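Local coordinates for CCMAN5 (PDB 2XSG), which hydrolyses alpha-mannosidic linkages as a bacterial family 92 glycoside hydrolase and probably relies on a bound calcium ion to do so, at residues Thr65-Val70 against Pro402-Glu407; Trp354-Lys359 against Asn661-Met666. All coordinates share one frame; numbering follows the deposited sequence.

Interaction 1. Residues Thr65-Val70 against Pro402-Glu407; sequences TNLDGV and PTVRWE
The guanidinium of Arg-405 meets Glu-407 at its edge, where OE2 lies almost exactly in the guanidinium plane. The salt bridge is side-on and uses two nitrogens: NE reaches Glu-407 OE1 at 2.8 Å, and NH2 donates to Glu-407 OE2 over 3.0 Å along a nearly straight path (N-H...O 171°). Both carboxylate oxygens are approached from above their own plane, so the two flat groups are tilted against each other. One face of the Trp-406 indole carries the carbonyl oxygen of Val-404, displaced to the ring's margin.

No hydrogen bond crosses between the two loops; side-chain packing joins them, CD2 of Leu-67 also lying 3.6 Å from Pro-402 O. Leu-67, its CG anti to the carbonyl carbon (chi1 -66°), crosses Pro-402 obliquely and divides its two methyls between two partners. CD2 of Leu-67 lies 3.8 Å from Pro-402 CB, while CD1 meets Val-404 CG2 at 4.0 Å. The same Val-404 methyl receives CG1 of Val-70 at 4.1 Å, the two valines running antiparallel alongside each other. Here the N-terminal domain of the family 92 architecture meets the catalytic domain: Phe-195, on strand 185-195 of the former, touches Leu-67, Val-70 and Val-404 together.

Polar groups beside this patch are satisfied within their own loop or by neighbours. Asn-66 bends back so that OD1 accepts the N-H of Leu-67 at 3.0 Å, in the carbonyl plane. Its ND2 donates to Thr-50 O, and on the facing loop Thr-403 OG1 bonds to Trp-351 N.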
loop_
_atom_site.group_PDB
_atom_site.type_symbol
_atom_site.label_atom_id
_atom_site.label_comp_id
_atom_site.label_asym_id
_atom_site.label_seq_id
_atom_site.Cartn_x
_atom_site.Cartn_y
_atom_site.Cartn_z
ATOM N N THR A 65 -2.309 12.415 9.986
ATOM C CA THR A 65 -1.553 12.000 8.800
ATOM C C THR A 65 -0.988 10.612 9.013
ATOM O O THR A 65 -0.746 10.188 10.152
ATOM C CB THR A 65 -0.378 12.972 8.438
ATOM O OG1 THR A 65 0.680 12.841 9.401
ATOM C CG2 THR A 65 -0.853 14.417 8.388
ATOM N N ASN A 66 -0.775 9.893 7.914
ATOM C CA ASN A 66 -0.270 8.543 8.044
ATOM C C ASN A 66 0.102 7.895 6.719
ATOM O O ASN A 66 -0.125 8.477 5.647
ATOM C CB ASN A 66 -1.305 7.683 8.773
ATOM C CG ASN A 66 -0.691 6.896 9.904
ATOM O OD1 ASN A 66 0.338 6.230 9.723
ATOM N ND2 ASN A 66 -1.307 6.974 11.086
ATOM N N LEU A 67 0.668 6.692 6.828
ATOM C CA LEU A 67 1.021 5.851 5.692
ATOM C C LEU A 67 0.578 4.430 5.996
ATOM O O LEU A 67 0.830 3.914 7.085
ATOM C CB LEU A 67 2.538 5.852 5.469
ATOM C CG LEU A 67 3.202 7.155 5.043
ATOM C CD1 LEU A 67 4.712 6.960 4.905
ATOM C CD2 LEU A 67 2.587 7.674 3.746
ATOM N N ASP A 68 -0.044 3.776 5.025
ATOM C CA ASP A 68 -0.595 2.443 5.279
ATOM C C ASP A 68 0.417 1.354 5.035
ATOM O O ASP A 68 1.020 1.286 3.964
ATOM C CB ASP A 68 -1.827 2.193 4.419
ATOM C CG ASP A 68 -2.849 3.283 4.561
ATOM O OD1 ASP A 68 -2.565 4.390 4.061
ATOM O OD2 ASP A 68 -3.927 3.046 5.160
ATOM N N GLY A 69 0.612 0.518 6.048
ATOM C CA GLY A 69 1.376 -0.711 5.912
ATOM C C GLY A 69 2.857 -0.582 5.654
ATOM O O GLY A 69 3.468 -1.510 5.129
ATOM N N VAL A 70 3.456 0.543 6.028
ATOM C CA VAL A 70 4.888 0.747 5.776
ATOM C C VAL A 70 5.736 0.229 6.946
ATOM O O VAL A 70 5.196 -0.067 8.017
ATOM C CB VAL A 70 5.217 2.209 5.432
ATOM C CG1 VAL A 70 4.444 2.631 4.183
ATOM C CG2 VAL A 70 4.901 3.127 6.596
ATOM N N PRO A 402 3.561 12.803 3.143
ATOM C CA PRO A 402 4.494 11.766 3.544
ATOM C C PRO A 402 4.635 10.769 2.413
ATOM O O PRO A 402 3.653 10.457 1.725
ATOM C CB PRO A 402 3.825 11.108 4.763
ATOM C CG PRO A 402 2.504 11.705 4.900
ATOM C CD PRO A 402 2.474 12.977 4.124
ATOM N N THR A 403 5.857 10.299 2.200
ATOM C CA THR A 403 6.141 9.446 1.050
ATOM C C THR A 403 7.306 8.508 1.363
ATOM O O THR A 403 7.942 8.618 2.421
ATOM C CB THR A 403 6.400 10.304 -0.200
ATOM O OG1 THR A 403 6.319 9.498 -1.386
ATOM C CG2 THR A 403 7.771 11.021 -0.114
ATOM N N VAL A 404 7.576 7.561 0.473
ATOM C CA VAL A 404 8.566 6.529 0.794
ATOM C C VAL A 404 9.698 6.476 -0.228
ATOM O O VAL A 404 10.786 6.934 0.053
ATOM C CB VAL A 404 7.926 5.144 0.957
ATOM C CG1 VAL A 404 8.946 4.133 1.509
ATOM C CG2 VAL A 404 6.691 5.225 1.866
ATOM N N ARG A 405 9.433 5.907 -1.402
ATOM C CA ARG A 405 10.499 5.568 -2.359
ATOM C C ARG A 405 9.906 5.374 -3.764
ATOM O O ARG A 405 8.696 5.164 -3.905
ATOM C CB ARG A 405 11.286 4.327 -1.895
ATOM C CG ARG A 405 10.468 3.031 -1.839
ATOM C CD ARG A 405 11.229 1.881 -1.184
ATOM N NE ARG A 405 12.557 1.642 -1.736
ATOM C CZ ARG A 405 13.404 0.713 -1.300
ATOM N NH1 ARG A 405 13.054 -0.103 -0.330
ATOM N NH2 ARG A 405 14.591 0.577 -1.873
ATOM N N TRP A 406 10.747 5.458 -4.796
ATOM C CA TRP A 406 10.245 5.656 -6.160
ATOM C C TRP A 406 10.776 4.676 -7.194
ATOM O O TRP A 406 10.427 4.775 -8.362
ATOM C CB TRP A 406 10.520 7.099 -6.616
ATOM C CG TRP A 406 10.021 8.141 -5.639
ATOM C CD1 TRP A 406 8.761 8.685 -5.584
ATOM C CD2 TRP A 406 10.762 8.732 -4.565
ATOM N NE1 TRP A 406 8.677 9.590 -4.543
ATOM C CE2 TRP A 406 9.890 9.639 -3.904
ATOM C CE3 TRP A 406 12.080 8.586 -4.094
ATOM C CZ2 TRP A 406 10.293 10.391 -2.797
ATOM C CZ3 TRP A 406 12.484 9.339 -2.993
ATOM C CH2 TRP A 406 11.589 10.221 -2.353
ATOM N N GLU A 407 11.599 3.721 -6.778
ATOM C CA GLU A 407 12.122 2.724 -7.716
ATOM C C GLU A 407 10.983 1.978 -8.395
ATOM O O GLU A 407 9.943 1.765 -7.785
ATOM C CB GLU A 407 13.041 1.710 -7.017
ATOM C CG GLU A 407 14.263 2.295 -6.323
ATOM C CD GLU A 407 14.066 2.487 -4.824
ATOM O OE1 GLU A 407 12.914 2.629 -4.361
ATOM O OE2 GLU A 407 15.083 2.499 -4.108
#

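Interaction 2. Residues Trp354-Lys359 against Asn661-Met666; sequences WDDFRK and NDAGTM. With CA (calcium ion), chain C.
Asp-355 and Asp-662 both hold CG anti to the carbonyl carbon (chi1 -52° and -59°), which brings their carboxylates together in nearly parallel planes, stacked 13° apart. CB of Asp-355 touches CB of Asp-662 at 3.8 Å. A water donates to OD1 of each, a bridge that would probably ease the repulsion between the like charges. OD2 of Asp-662 points the other way and binds the calcium ion at 2.5 Å; Asn-588, Glu-589 and a water also bind the metal, which is likely to draw charge from this carboxylate.

Lys-359 starts from the crowded position between backbone N and carbonyl carbon, then runs extended across Thr-665. Its NZ reaches Ala-663 O at 2.8 Å, in the carbonyl plane on a lone pair, and forms a salt bridge with Asp-356 OD2, also 2.8 Å, from above that carboxylate. A third bond, to Met-321 O, completes the buried ammonium's set. A methionine at Lys-359 would probably leave Asp-356 without its countercharge and loosen the turn at Ala-663.

That turn, type I' from Asp-662 to Thr-665, closes with Thr-665 N on Asp-662 O and places Gly-664 at the N-cap of helix 665-675. Helix 353-366 thus packs against the start of helix 665-675, while its Phe-357 touches helix 409-418.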
loop_
_atom_site.group_PDB
_atom_site.type_symbol
_atom_site.label_atom_id
_atom_site.label_comp_id
_atom_site.label_asym_id
_atom_site.label_seq_id
_atom_site.Cartn_x
_atom_site.Cartn_y
_atom_site.Cartn_z
ATOM N N TRP A 354 9.061 0.671 -5.044
ATOM C CA TRP A 354 9.951 -0.505 -4.934
ATOM C C TRP A 354 9.178 -1.728 -4.401
ATOM O O TRP A 354 9.358 -2.846 -4.890
ATOM C CB TRP A 354 11.125 -0.186 -4.006
ATOM C CG TRP A 354 12.259 -1.181 -3.982
ATOM C CD1 TRP A 354 13.381 -1.163 -4.771
ATOM C CD2 TRP A 354 12.411 -2.304 -3.098
ATOM N NE1 TRP A 354 14.204 -2.223 -4.451
ATOM C CE2 TRP A 354 13.643 -2.927 -3.419
ATOM C CE3 TRP A 354 11.630 -2.846 -2.070
ATOM C CZ2 TRP A 354 14.105 -4.076 -2.754
ATOM C CZ3 TRP A 354 12.087 -3.992 -1.408
ATOM C CH2 TRP A 354 13.315 -4.594 -1.756
ATOM N N ASP A 355 8.300 -1.490 -3.421
ATOM C CA ASP A 355 7.441 -2.543 -2.863
ATOM C C ASP A 355 6.163 -2.774 -3.641
ATOM O O ASP A 355 5.703 -3.910 -3.759
ATOM C CB ASP A 355 7.021 -2.233 -1.405
ATOM C CG ASP A 355 8.183 -1.915 -0.511
ATOM O OD1 ASP A 355 8.260 -0.770 0.005
ATOM O OD2 ASP A 355 9.015 -2.811 -0.308
ATOM N N ASP A 356 5.556 -1.706 -4.142
ATOM C CA ASP A 356 4.154 -1.814 -4.537
ATOM C C ASP A 356 3.819 -1.826 -6.019
ATOM O O ASP A 356 2.639 -1.813 -6.370
ATOM C CB ASP A 356 3.306 -0.750 -3.814
ATOM C CG ASP A 356 3.414 0.620 -4.439
ATOM O OD1 ASP A 356 4.107 0.775 -5.479
ATOM O OD2 ASP A 356 2.803 1.558 -3.868
ATOM N N PHE A 357 4.836 -1.840 -6.875
ATOM C CA PHE A 357 4.625 -1.573 -8.303
ATOM C C PHE A 357 3.553 -2.436 -8.980
ATOM O O PHE A 357 2.836 -1.947 -9.845
ATOM C CB PHE A 357 5.955 -1.557 -9.106
ATOM C CG PHE A 357 6.621 -2.913 -9.276
ATOM C CD1 PHE A 357 6.429 -3.662 -10.455
ATOM C CD2 PHE A 357 7.479 -3.409 -8.308
ATOM C CE1 PHE A 357 7.061 -4.904 -10.639
ATOM C CE2 PHE A 357 8.119 -4.662 -8.473
ATOM C CZ PHE A 357 7.906 -5.409 -9.639
ATOM N N ARG A 358 3.422 -3.695 -8.569
ATOM C CA ARG A 358 2.407 -4.569 -9.190
ATOM C C ARG A 358 0.957 -4.178 -8.858
ATOM O O ARG A 358 0.025 -4.615 -9.540
ATOM C CB ARG A 358 2.614 -6.030 -8.805
ATOM C CG ARG A 358 3.708 -6.723 -9.575
ATOM C CD ARG A 358 3.554 -8.254 -9.488
ATOM N NE ARG A 358 4.400 -8.921 -10.467
ATOM C CZ ARG A 358 5.715 -9.036 -10.335
ATOM N NH1 ARG A 358 6.316 -8.539 -9.263
ATOM N NH2 ARG A 358 6.428 -9.643 -11.271
ATOM N N LYS A 359 0.762 -3.385 -7.807
ATOM C CA LYS A 359 -0.599 -3.054 -7.367
ATOM C C LYS A 359 -1.328 -2.181 -8.396
ATOM O O LYS A 359 -2.551 -2.318 -8.586
ATOM C CB LYS A 359 -0.603 -2.410 -5.960
ATOM C CG LYS A 359 -0.383 -0.907 -5.941
ATOM C CD LYS A 359 -0.425 -0.334 -4.529
ATOM C CE LYS A 359 -0.461 1.177 -4.593
ATOM N NZ LYS A 359 0.055 1.831 -3.332
ATOM N N ASN A 661 1.735 -4.678 4.739
ATOM C CA ASN A 661 0.861 -4.550 3.570
ATOM C C ASN A 661 1.567 -3.745 2.450
ATOM O O ASN A 661 1.350 -4.003 1.252
ATOM C CB ASN A 661 -0.457 -3.868 3.974
ATOM C CG ASN A 661 -1.630 -4.232 3.062
ATOM O OD1 ASN A 661 -1.450 -4.600 1.885
ATOM N ND2 ASN A 661 -2.850 -4.123 3.603
ATOM N N ASP A 662 2.413 -2.791 2.860
ATOM C CA ASP A 662 3.126 -1.869 1.950
ATOM C C ASP A 662 2.179 -1.079 1.040
ATOM O O ASP A 662 2.005 -1.402 -0.145
ATOM C CB ASP A 662 4.189 -2.600 1.114
ATOM C CG ASP A 662 5.253 -3.287 1.979
ATOM O OD1 ASP A 662 5.864 -2.631 2.850
ATOM O OD2 ASP A 662 5.493 -4.491 1.764
ATOM N N ALA A 663 1.571 -0.040 1.596
ATOM C CA ALA A 663 0.695 0.836 0.805
ATOM C C ALA A 663 -0.406 0.050 0.080
ATOM O O ALA A 663 -0.757 0.356 -1.073
ATOM C CB ALA A 663 1.536 1.653 -0.211
ATOM N N GLY A 664 -0.936 -0.963 0.752
ATOM C CA GLY A 664 -2.048 -1.746 0.239
ATOM C C GLY A 664 -1.681 -2.799 -0.792
ATOM O O GLY A 664 -2.571 -3.342 -1.447
ATOM N N THR A 665 -0.388 -3.101 -0.944
ATOM C CA THR A 665 0.027 -4.119 -1.933
ATOM C C THR A 665 -0.510 -5.519 -1.618
ATOM O O THR A 665 -1.111 -6.174 -2.479
ATOM C CB THR A 665 1.553 -4.204 -2.101
ATOM O OG1 THR A 665 2.059 -2.905 -2.409
ATOM C CG2 THR A 665 1.922 -5.194 -3.248
ATOM N N MET A 666 -0.272 -5.995 -0.400
ATOM C CA MET A 666 -0.738 -7.334 -0.042
ATOM C C MET A 666 -2.273 -7.432 -0.200
ATOM O O MET A 666 -2.772 -8.415 -0.766
ATOM C CB MET A 666 -0.233 -7.761 1.339
ATOM C CG MET A 666 1.298 -7.964 1.406
ATOM S SD MET A 666 1.931 -8.937 -0.007
ATOM C CE MET A 666 3.581 -9.340 0.587
HETATM CA CA CA C . 7.463 -5.987 2.140
HETATM O O HOH W 1 6.233 -0.085 1.970
HETATM O O HOH W 2 5.708 -7.394 3.109
#

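Overall arrangement
Both interactions are buried near the centre of the chain, their centres about 10 Å apart, and neither is a surface contact. Interaction 1 joins loops of the N-terminal and catalytic domains through aliphatic packing; interaction 2 joins a helix to a tight turn and helix start within the catalytic part, through charge, water and metal. The loop 65-70 links them, since Asp-68 O and Gly-69 O probably accept hydrogen bonds from the backbone of Ala-663 and Asp-662. A second join is the cation-pi contact of Arg-405 with Trp-354. Val-70, Arg-405 and Asp-355 all approach one bound buffer-like molecule, consistent with a shared pocket beside the calcium ion.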